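Local coordinates for protein ebony (Drosophila melanogaster, PDB 6DYM) that acts as a nonribosomal peptide synthetase, its C-terminal part, modelled here, being an atypical condensation domain that probably makes the peptide bond of the product, at residues 177-182 with 205-210; 117-122 with 158-163; 9-14 with 50-55. All coordinates share one frame; numbering follows the deposited sequence.

In the fold
Seven strands form one mixed sheet in this C-terminal condensation domain, and their order is consistent with a GNAT-like fold. Contact 2 pairs the parallel strands in its middle, 119-127 and 158-163. Contact 1 builds the far edge, and the two share an interface: strand 205-212 lies between 158-163 and 178-184, with His209 N only 2.7 Å from Thr161 O. Their centres are 11 Å apart. Contact 3 packs the loop after strand 4-8 against helix 41-58, about 28 Å from contact 1 between centres and across the middle of the chain from it. Between contacts 2 and 3 the centres are about 20 Å apart, with nearest atoms about 8 Å apart.

Contact 1 of 3, residues 177-182 with 205-210; sequences YKTLLN and RAIVHW
Asn182 holds its CG anti to the backbone N (chi1 -177°), while Arg205 bends at both chi2 and chi3, and the fold brings NE over toward strand 178-184, where it meets the amide oxygen. The two side chains cross at about a right angle, and NE donates to Asn182 OD1 at 2.7 Å in a nearly straight bond. OD1 lies in the guanidinium plane; NH2 adds a longer bond to Asn182 O, approached from above that carbonyl's plane. NH1 is taken up by Asp202 O and Gln184 OE1. An alanine in place of Arg205 would probably leave Asn182 OD1 without its main donor here and free the amide to turn.

The frame is an antiparallel pair at the edge of the sheet, interrupted by a beta bulge: Leu180 N donates to Val208 O at 2.8 Å, but Val208 N bonds to Leu181 O, which puts two residues opposite one. Both leucines reach Ile107 of helix 93-111. Leu181 CB packs on Val208 CG2 at 3.9 Å, and Leu180 CD1 lies 3.7 Å from Trp210 CB, the two side chains running side by side. Beyond the bulge, Lys178 and Trp210 exchange two backbone bonds. On the face that carries Thr179 and His209, Tyr177 CB sits 3.7 Å from His209 CD2, and the imidazole is held by Asn163 at ND1 and Asp173 at NE2.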
loop_
_atom_site.group_PDB
_atom_site.type_symbol
_atom_site.label_atom_id
_atom_site.label_comp_id
_atom_site.label_asym_id
_atom_site.label_seq_id
_atom_site.Cartn_x
_atom_site.Cartn_y
_atom_site.Cartn_z
ATOM N N TYR A 177 -7.711 -13.118 3.262
ATOM C CA TYR A 177 -8.407 -12.006 2.631
ATOM C C TYR A 177 -9.332 -12.538 1.548
ATOM O O TYR A 177 -8.982 -13.466 0.810
ATOM C CB TYR A 177 -7.415 -11.024 2.018
ATOM C CG TYR A 177 -6.814 -10.052 3.000
ATOM C CD1 TYR A 177 -5.803 -10.446 3.873
ATOM C CD2 TYR A 177 -7.250 -8.736 3.052
ATOM C CE1 TYR A 177 -5.243 -9.548 4.773
ATOM C CE2 TYR A 177 -6.699 -7.829 3.950
ATOM C CZ TYR A 177 -5.700 -8.242 4.807
ATOM O OH TYR A 177 -5.150 -7.347 5.696
ATOM N N LYS A 178 -10.519 -11.952 1.459
ATOM C CA LYS A 178 -11.455 -12.289 0.398
ATOM C C LYS A 178 -11.087 -11.529 -0.872
ATOM O O LYS A 178 -10.797 -10.330 -0.827
ATOM C CB LYS A 178 -12.882 -11.957 0.835
ATOM C CG LYS A 178 -13.960 -12.728 0.106
ATOM C CD LYS A 178 -15.265 -11.950 0.087
ATOM C CE LYS A 178 -16.467 -12.870 0.243
ATOM N NZ LYS A 178 -16.691 -13.260 1.666
ATOM N N THR A 179 -11.084 -12.230 -2.004
ATOM C CA THR A 179 -10.840 -11.595 -3.293
ATOM C C THR A 179 -12.145 -10.996 -3.810
ATOM O O THR A 179 -13.123 -11.721 -4.014
ATOM C CB THR A 179 -10.295 -12.608 -4.298
ATOM O OG1 THR A 179 -8.958 -12.980 -3.943
ATOM C CG2 THR A 179 -10.293 -12.014 -5.700
ATOM N N LEU A 180 -12.165 -9.680 -4.028
ATOM C CA LEU A 180 -13.352 -9.020 -4.558
ATOM C C LEU A 180 -13.228 -8.631 -6.024
ATOM O O LEU A 180 -14.251 -8.365 -6.666
ATOM C CB LEU A 180 -13.681 -7.769 -3.734
ATOM C CG LEU A 180 -14.119 -8.079 -2.300
ATOM C CD1 LEU A 180 -14.577 -6.822 -1.582
ATOM C CD2 LEU A 180 -15.211 -9.133 -2.300
ATOM N N LEU A 181 -12.011 -8.589 -6.560
ATOM C CA LEU A 181 -11.787 -8.324 -7.975
ATOM C C LEU A 181 -10.414 -8.864 -8.337
ATOM O O LEU A 181 -9.451 -8.649 -7.594
ATOM C CB LEU A 181 -11.866 -6.825 -8.286
ATOM C CG LEU A 181 -11.620 -6.404 -9.740
ATOM C CD1 LEU A 181 -12.814 -6.750 -10.615
ATOM C CD2 LEU A 181 -11.296 -4.914 -9.835
ATOM N N ASN A 182 -10.325 -9.560 -9.463
ATOM C CA ASN A 182 -9.045 -10.023 -9.992
ATOM C C ASN A 182 -8.945 -9.465 -11.404
ATOM O O ASN A 182 -9.431 -10.077 -12.356
ATOM C CB ASN A 182 -8.947 -11.553 -9.969
ATOM C CG ASN A 182 -7.596 -12.059 -10.436
ATOM O OD1 ASN A 182 -6.872 -11.371 -11.156
ATOM N ND2 ASN A 182 -7.245 -13.266 -10.015
ATOM N N ARG A 205 -1.818 -9.363 -12.480
ATOM C CA ARG A 205 -3.129 -9.000 -11.969
ATOM C C ARG A 205 -3.027 -7.841 -10.984
ATOM O O ARG A 205 -1.968 -7.557 -10.420
ATOM C CB ARG A 205 -3.804 -10.197 -11.280
ATOM C CG ARG A 205 -3.428 -11.550 -11.874
ATOM C CD ARG A 205 -3.925 -11.667 -13.308
ATOM N NE ARG A 205 -5.378 -11.558 -13.379
ATOM C CZ ARG A 205 -6.087 -11.671 -14.497
ATOM N NH1 ARG A 205 -5.476 -11.899 -15.648
ATOM N NH2 ARG A 205 -7.407 -11.557 -14.460
ATOM N N ALA A 206 -4.150 -7.151 -10.816
ATOM C CA ALA A 206 -4.405 -6.296 -9.665
ATOM C C ALA A 206 -5.569 -6.930 -8.925
ATOM O O ALA A 206 -6.624 -7.174 -9.523
ATOM C CB ALA A 206 -4.737 -4.862 -10.081
ATOM N N ILE A 207 -5.372 -7.235 -7.648
ATOM C CA ILE A 207 -6.350 -7.991 -6.881
ATOM C C ILE A 207 -6.831 -7.125 -5.730
ATOM O O ILE A 207 -6.020 -6.624 -4.939
ATOM C CB ILE A 207 -5.775 -9.324 -6.376
ATOM C CG1 ILE A 207 -5.199 -10.109 -7.564
ATOM C CG2 ILE A 207 -6.861 -10.117 -5.677
ATOM C CD1 ILE A 207 -4.946 -11.569 -7.297
ATOM N N VAL A 208 -8.148 -6.943 -5.650
ATOM C CA VAL A 208 -8.781 -6.181 -4.578
ATOM C C VAL A 208 -9.131 -7.147 -3.455
ATOM O O VAL A 208 -9.878 -8.111 -3.664
ATOM C CB VAL A 208 -10.027 -5.435 -5.083
ATOM C CG1 VAL A 208 -10.703 -4.688 -3.944
ATOM C CG2 VAL A 208 -9.642 -4.460 -6.181
ATOM N N HIS A 209 -8.593 -6.888 -2.266
ATOM C CA HIS A 209 -8.673 -7.806 -1.139
ATOM C C HIS A 209 -9.385 -7.152 0.034
ATOM O O HIS A 209 -9.196 -5.965 0.310
ATOM C CB HIS A 209 -7.275 -8.258 -0.693
ATOM C CG HIS A 209 -6.725 -9.402 -1.481
ATOM N ND1 HIS A 209 -5.518 -9.339 -2.144
ATOM C CD2 HIS A 209 -7.206 -10.650 -1.695
ATOM C CE1 HIS A 209 -5.279 -10.498 -2.734
ATOM N NE2 HIS A 209 -6.291 -11.310 -2.479
ATOM N N TRP A 210 -10.179 -7.953 0.746
ATOM C CA TRP A 210 -10.990 -7.466 1.855
ATOM C C TRP A 210 -11.025 -8.536 2.936
ATOM O O TRP A 210 -11.288 -9.707 2.643
ATOM C CB TRP A 210 -12.407 -7.126 1.367
ATOM C CG TRP A 210 -13.462 -6.938 2.427
ATOM C CD1 TRP A 210 -14.525 -7.760 2.672
ATOM C CD2 TRP A 210 -13.583 -5.843 3.350
ATOM N NE1 TRP A 210 -15.288 -7.254 3.697
ATOM C CE2 TRP A 210 -14.731 -6.081 4.131
ATOM C CE3 TRP A 210 -12.824 -4.695 3.598
ATOM C CZ2 TRP A 210 -15.146 -5.209 5.137
ATOM C CZ3 TRP A 210 -13.239 -3.830 4.599
ATOM C CH2 TRP A 210 -14.390 -4.092 5.352
#

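Contact 2 of 3, residues 117-122 with 158-163; sequences NQILHS and GIFTTN
Leu120 and Ile159 are register partners in a parallel strand pair at the heart of the sheet, where strand 119-127 and strand 158-163 are joined through helix 133-153 as a beta-alpha-beta crossover. Four backbone bonds zip the pair together. Gly158 N donates to Gln118 O, Leu120 N to Gly158 O, Phe160 N to Leu120 O at 2.8 Å, and Ser122 N to Phe160 O. The short segments are inclined at 36°, and past Ser122 the strands part. There a water takes over from the direct ladder: it donates to Ser122 O at 2.7 Å and accepts from Thr162 N. Parallel central strands that splay in this way are a hallmark of the GNAT fold, which this topology resembles.

Of the side chains, Ile119 and Phe160 run alongside one another, the CG2 branch of Ile119 pressing on Phe160 CB at 3.4 Å. His121 has its CG anti to the backbone N (chi1 -176°), and the ring brings its CD2 edge to Phe160 O at 3.2 Å, with that oxygen in the ring plane. Phe160 O therefore meets both Ser122 N and this ring C-H. The ring's ND1 is bonded to Glu84, which ties down its rotation. Gly158 has no side chain, and the indole of Trp210 comes close to it, CZ3 standing 3.6 Å from Gly158 CA.

The two faces have different covers. Phe160 and His121 look to helix 93-111, touching Glu104, and Phe160 also meets Arg108; Leu120 and Ile159 rest on Ala151 of helix 133-153. Strand 205-212 flanks strand 158-163, and strand 71-80 flanks strand 119-127.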
loop_
_atom_site.group_PDB
_atom_site.type_symbol
_atom_site.label_atom_id
_atom_site.label_comp_id
_atom_site.label_asym_id
_atom_site.label_seq_id
_atom_site.Cartn_x
_atom_site.Cartn_y
_atom_site.Cartn_z
ATOM N N ASN A 117 -14.775 5.148 10.027
ATOM C CA ASN A 117 -14.241 4.173 10.975
ATOM C C ASN A 117 -14.728 2.760 10.660
ATOM O O ASN A 117 -14.886 1.928 11.557
ATOM C CB ASN A 117 -14.596 4.556 12.417
ATOM C CG ASN A 117 -13.735 3.846 13.440
ATOM O OD1 ASN A 117 -12.878 4.466 14.062
ATOM N ND2 ASN A 117 -13.947 2.545 13.609
ATOM N N GLN A 118 -14.976 2.478 9.383
ATOM C CA GLN A 118 -15.415 1.163 8.938
ATOM C C GLN A 118 -14.356 0.444 8.116
ATOM O O GLN A 118 -14.055 -0.723 8.370
ATOM C CB GLN A 118 -16.705 1.287 8.112
ATOM C CG GLN A 118 -17.899 1.836 8.881
ATOM C CD GLN A 118 -18.571 0.789 9.746
ATOM O OE1 GLN A 118 -18.090 -0.339 9.864
ATOM N NE2 GLN A 118 -19.692 1.158 10.356
ATOM N N ILE A 119 -13.782 1.119 7.131
ATOM C CA ILE A 119 -12.865 0.506 6.181
ATOM C C ILE A 119 -11.468 1.043 6.459
ATOM O O ILE A 119 -11.191 2.227 6.229
ATOM C CB ILE A 119 -13.289 0.787 4.736
ATOM C CG1 ILE A 119 -14.772 0.458 4.538
ATOM C CG2 ILE A 119 -12.440 -0.004 3.780
ATOM C CD1 ILE A 119 -15.277 0.801 3.156
ATOM N N LEU A 120 -10.583 0.174 6.943
ATOM C CA LEU A 120 -9.173 0.509 7.088
ATOM C C LEU A 120 -8.461 0.209 5.774
ATOM O O LEU A 120 -8.361 -0.953 5.364
ATOM C CB LEU A 120 -8.535 -0.269 8.238
ATOM C CG LEU A 120 -7.087 0.146 8.491
ATOM C CD1 LEU A 120 -7.026 1.598 8.968
ATOM C CD2 LEU A 120 -6.409 -0.788 9.486
ATOM N N HIS A 121 -7.964 1.253 5.120
ATOM C CA HIS A 121 -7.319 1.133 3.817
ATOM C C HIS A 121 -5.820 0.986 4.033
ATOM O O HIS A 121 -5.152 1.933 4.459
ATOM C CB HIS A 121 -7.627 2.342 2.937
ATOM C CG HIS A 121 -7.076 2.231 1.549
ATOM N ND1 HIS A 121 -6.818 3.331 0.758
ATOM C CD2 HIS A 121 -6.727 1.149 0.813
ATOM C CE1 HIS A 121 -6.340 2.931 -0.408
ATOM N NE2 HIS A 121 -6.275 1.611 -0.401
ATOM N N SER A 122 -5.298 -0.206 3.757
ATOM C CA SER A 122 -3.854 -0.436 3.744
ATOM C C SER A 122 -3.344 0.040 2.394
ATOM O O SER A 122 -3.478 -0.657 1.386
ATOM C CB SER A 122 -3.532 -1.908 3.974
ATOM O OG SER A 122 -2.129 -2.128 3.926
ATOM N N GLY A 158 -13.151 -3.825 8.757
ATOM C CA GLY A 158 -12.275 -4.693 7.992
ATOM C C GLY A 158 -11.139 -3.918 7.365
ATOM O O GLY A 158 -11.050 -2.692 7.478
ATOM N N ILE A 159 -10.271 -4.666 6.686
ATOM C CA ILE A 159 -9.088 -4.131 6.023
ATOM C C ILE A 159 -9.250 -4.293 4.517
ATOM O O ILE A 159 -9.631 -5.366 4.032
ATOM C CB ILE A 159 -7.807 -4.831 6.519
ATOM C CG1 ILE A 159 -7.635 -4.608 8.023
ATOM C CG2 ILE A 159 -6.595 -4.329 5.754
ATOM C CD1 ILE A 159 -6.573 -5.462 8.642
ATOM N N PHE A 160 -8.914 -3.238 3.779
ATOM C CA PHE A 160 -9.181 -3.117 2.352
ATOM C C PHE A 160 -7.892 -2.714 1.650
ATOM O O PHE A 160 -7.230 -1.765 2.080
ATOM C CB PHE A 160 -10.277 -2.067 2.142
ATOM C CG PHE A 160 -10.770 -1.935 0.736
ATOM C CD1 PHE A 160 -11.336 -3.010 0.076
ATOM C CD2 PHE A 160 -10.723 -0.704 0.091
ATOM C CE1 PHE A 160 -11.820 -2.869 -1.217
ATOM C CE2 PHE A 160 -11.204 -0.558 -1.197
ATOM C CZ PHE A 160 -11.751 -1.646 -1.852
ATOM N N THR A 161 -7.528 -3.430 0.587
ATOM C CA THR A 161 -6.301 -3.102 -0.133
ATOM C C THR A 161 -6.335 -3.716 -1.529
ATOM O O THR A 161 -7.009 -4.725 -1.762
ATOM C CB THR A 161 -5.056 -3.582 0.634
ATOM O OG1 THR A 161 -3.871 -3.212 -0.083
ATOM C CG2 THR A 161 -5.078 -5.094 0.828
ATOM N N THR A 162 -5.618 -3.080 -2.462
ATOM C CA THR A 162 -5.370 -3.649 -3.786
ATOM C C THR A 162 -3.921 -4.111 -3.846
ATOM O O THR A 162 -3.003 -3.306 -3.666
ATOM C CB THR A 162 -5.644 -2.647 -4.908
ATOM O OG1 THR A 162 -6.985 -2.167 -4.808
ATOM C CG2 THR A 162 -5.467 -3.308 -6.271
ATOM N N ASN A 163 -3.720 -5.394 -4.102
ATOM C CA ASN A 163 -2.386 -5.969 -4.137
ATOM C C ASN A 163 -1.962 -6.157 -5.586
ATOM O O ASN A 163 -2.664 -6.807 -6.370
ATOM C CB ASN A 163 -2.350 -7.277 -3.355
ATOM C CG ASN A 163 -2.448 -7.037 -1.869
ATOM O OD1 ASN A 163 -1.677 -6.260 -1.311
ATOM N ND2 ASN A 163 -3.415 -7.671 -1.225
HETATM O O HOH W 1 -4.107 -0.918 -1.203
#

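Contact 3 of 3, residues 9-14 with 50-55; sequences LRLEHR and DIWNVL
The 3-10 turn at 11-13 comes alongside the kinked helix segment 50-55, with Leu11 CA 7.0 Å from Asn53 CA, and Trp52 fills the space between the two backbones. Its CG is anti to the backbone N (chi1 180°), and from there the indole reaches into the bend of the loop. NE1 donates to Leu11 O at 3.0 Å, a bent bond with the oxygen tilted out of the ring plane. Farther along the same edge, CZ2 lies 3.1 Å from Arg10 O, the same carbonyl that accepts His13 N to close the turn.

One face of the indole is covered by Arg14: its CG stands 3.6 Å above the centre of the five-membered ring in a CH-pi contact, almost on the ring normal, while its CB lies close to Trp52 CE2. The guanidinium goes on to Asn49, its plane nearly perpendicular to the indole. Leu9 comes tip to tip with the ring, its CG 3.7 Å from Trp52 CH2, and Leu9 CD2 also reaches Leu55 CG. On the outer side Leu11 CD2 touches Asn53 ND2 at 3.5 Å.

This packing joins the link between strand 4-8 and helix 14-25 to helix 41-58. Val17 of helix 14-25 touches both Leu9 and Trp52, His13 bonds to Tyr65 of strand 62-66, and Leu55 rests on Leu77 and Phe79 of strand 71-80.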
loop_
_atom_site.group_PDB
_atom_site.type_symbol
_atom_site.label_atom_id
_atom_site.label_comp_id
_atom_site.label_asym_id
_atom_site.label_seq_id
_atom_site.Cartn_x
_atom_site.Cartn_y
_atom_site.Cartn_z
ATOM N N LEU A 9 3.484 5.902 13.967
ATOM C CA LEU A 9 4.190 6.872 13.146
ATOM C C LEU A 9 4.354 8.193 13.890
ATOM O O LEU A 9 3.401 8.707 14.485
ATOM C CB LEU A 9 3.416 7.089 11.845
ATOM C CG LEU A 9 4.195 7.469 10.592
ATOM C CD1 LEU A 9 5.160 6.367 10.204
ATOM C CD2 LEU A 9 3.228 7.763 9.462
ATOM N N ARG A 10 5.568 8.740 13.853
ATOM C CA ARG A 10 5.878 10.038 14.433
ATOM C C ARG A 10 6.307 11.003 13.337
ATOM O O ARG A 10 6.695 10.595 12.238
ATOM C CB ARG A 10 6.994 9.941 15.480
ATOM C CG ARG A 10 6.629 9.184 16.734
ATOM C CD ARG A 10 7.787 9.197 17.719
ATOM N NE ARG A 10 8.017 7.881 18.311
ATOM C CZ ARG A 10 9.142 7.183 18.179
ATOM N NH1 ARG A 10 10.155 7.673 17.474
ATOM N NH2 ARG A 10 9.260 5.996 18.757
ATOM N N LEU A 11 6.253 12.300 13.655
ATOM C CA LEU A 11 6.596 13.317 12.664
ATOM C C LEU A 11 8.036 13.169 12.185
ATOM O O LEU A 11 8.328 13.366 10.999
ATOM C CB LEU A 11 6.365 14.712 13.248
ATOM C CG LEU A 11 4.931 15.247 13.220
ATOM C CD1 LEU A 11 4.903 16.714 13.629
ATOM C CD2 LEU A 11 4.292 15.064 11.853
ATOM N N GLU A 12 8.947 12.803 13.084
ATOM C CA GLU A 12 10.365 12.720 12.753
ATOM C C GLU A 12 10.735 11.469 11.964
ATOM O O GLU A 12 11.912 11.305 11.620
ATOM C CB GLU A 12 11.196 12.794 14.036
ATOM C CG GLU A 12 11.241 11.502 14.835
ATOM C CD GLU A 12 10.356 11.560 16.066
ATOM O OE1 GLU A 12 9.416 12.389 16.083
ATOM O OE2 GLU A 12 10.600 10.783 17.015
ATOM N N HIS A 13 9.773 10.594 11.668
ATOM C CA HIS A 13 10.020 9.393 10.877
ATOM C C HIS A 13 9.999 9.656 9.377
ATOM O O HIS A 13 10.148 8.704 8.600
ATOM C CB HIS A 13 8.972 8.324 11.199
ATOM C CG HIS A 13 9.153 7.669 12.534
ATOM N ND1 HIS A 13 8.088 7.272 13.315
ATOM C CD2 HIS A 13 10.270 7.334 13.222
ATOM C CE1 HIS A 13 8.541 6.719 14.426
ATOM N NE2 HIS A 13 9.861 6.748 14.396
ATOM N N ARG A 14 9.831 10.913 8.958
ATOM C CA ARG A 14 9.486 11.214 7.569
ATOM C C ARG A 14 10.561 10.734 6.600
ATOM O O ARG A 14 10.260 10.054 5.611
ATOM C CB ARG A 14 9.244 12.716 7.405
ATOM C CG ARG A 14 8.581 13.109 6.093
ATOM C CD ARG A 14 8.553 14.624 5.937
ATOM N NE ARG A 14 9.872 15.189 6.204
ATOM C CZ ARG A 14 10.836 15.305 5.294
ATOM N NH1 ARG A 14 10.626 14.910 4.044
ATOM N NH2 ARG A 14 12.010 15.820 5.635
ATOM N N ASP A 50 3.456 15.568 0.891
ATOM C CA ASP A 50 2.196 16.300 0.852
ATOM C C ASP A 50 1.203 15.794 1.892
ATOM O O ASP A 50 0.375 16.571 2.382
ATOM C CB ASP A 50 1.581 16.211 -0.544
ATOM C CG ASP A 50 2.125 17.265 -1.486
ATOM O OD1 ASP A 50 2.962 18.080 -1.043
ATOM O OD2 ASP A 50 1.713 17.277 -2.667
ATOM N N ILE A 51 1.256 14.507 2.236
ATOM C CA ILE A 51 0.296 13.912 3.160
ATOM C C ILE A 51 0.888 13.647 4.532
ATOM O O ILE A 51 0.173 13.146 5.412
ATOM C CB ILE A 51 -0.303 12.612 2.584
ATOM C CG1 ILE A 51 0.773 11.527 2.482
ATOM C CG2 ILE A 51 -0.922 12.868 1.229
ATOM C CD1 ILE A 51 0.229 10.142 2.154
ATOM N N TRP A 52 2.160 13.986 4.758
ATOM C CA TRP A 52 2.871 13.454 5.917
ATOM C C TRP A 52 2.195 13.839 7.231
ATOM O O TRP A 52 2.011 12.994 8.115
ATOM C CB TRP A 52 4.326 13.918 5.922
ATOM C CG TRP A 52 5.032 13.374 7.112
ATOM C CD1 TRP A 52 5.437 14.063 8.216
ATOM C CD2 TRP A 52 5.366 12.003 7.349
ATOM N NE1 TRP A 52 6.023 13.207 9.119
ATOM C CE2 TRP A 52 5.990 11.936 8.608
ATOM C CE3 TRP A 52 5.208 10.827 6.609
ATOM C CZ2 TRP A 52 6.457 10.740 9.145
ATOM C CZ3 TRP A 52 5.670 9.638 7.145
ATOM C CH2 TRP A 52 6.290 9.604 8.398
ATOM N N ASN A 53 1.831 15.114 7.388
ATOM C CA ASN A 53 1.273 15.557 8.663
ATOM C C ASN A 53 -0.059 14.871 8.947
ATOM O O ASN A 53 -0.282 14.357 10.048
ATOM C CB ASN A 53 1.123 17.081 8.673
ATOM C CG ASN A 53 2.464 17.798 8.706
ATOM O OD1 ASN A 53 2.843 18.474 7.750
ATOM N ND2 ASN A 53 3.186 17.658 9.810
ATOM N N VAL A 54 -0.950 14.838 7.953
ATOM C CA VAL A 54 -2.227 14.143 8.109
ATOM C C VAL A 54 -2.005 12.660 8.385
ATOM O O VAL A 54 -2.703 12.053 9.207
ATOM C CB VAL A 54 -3.100 14.358 6.859
ATOM C CG1 VAL A 54 -4.422 13.614 6.995
ATOM C CG2 VAL A 54 -3.320 15.840 6.627
ATOM N N LEU A 55 -1.026 12.056 7.705
ATOM C CA LEU A 55 -0.732 10.641 7.909
ATOM C C LEU A 55 -0.379 10.355 9.363
ATOM O O LEU A 55 -0.884 9.394 9.958
ATOM C CB LEU A 55 0.403 10.219 6.979
ATOM C CG LEU A 55 0.692 8.733 6.762
ATOM C CD1 LEU A 55 -0.517 8.017 6.183
ATOM C CD2 LEU A 55 1.888 8.583 5.844
#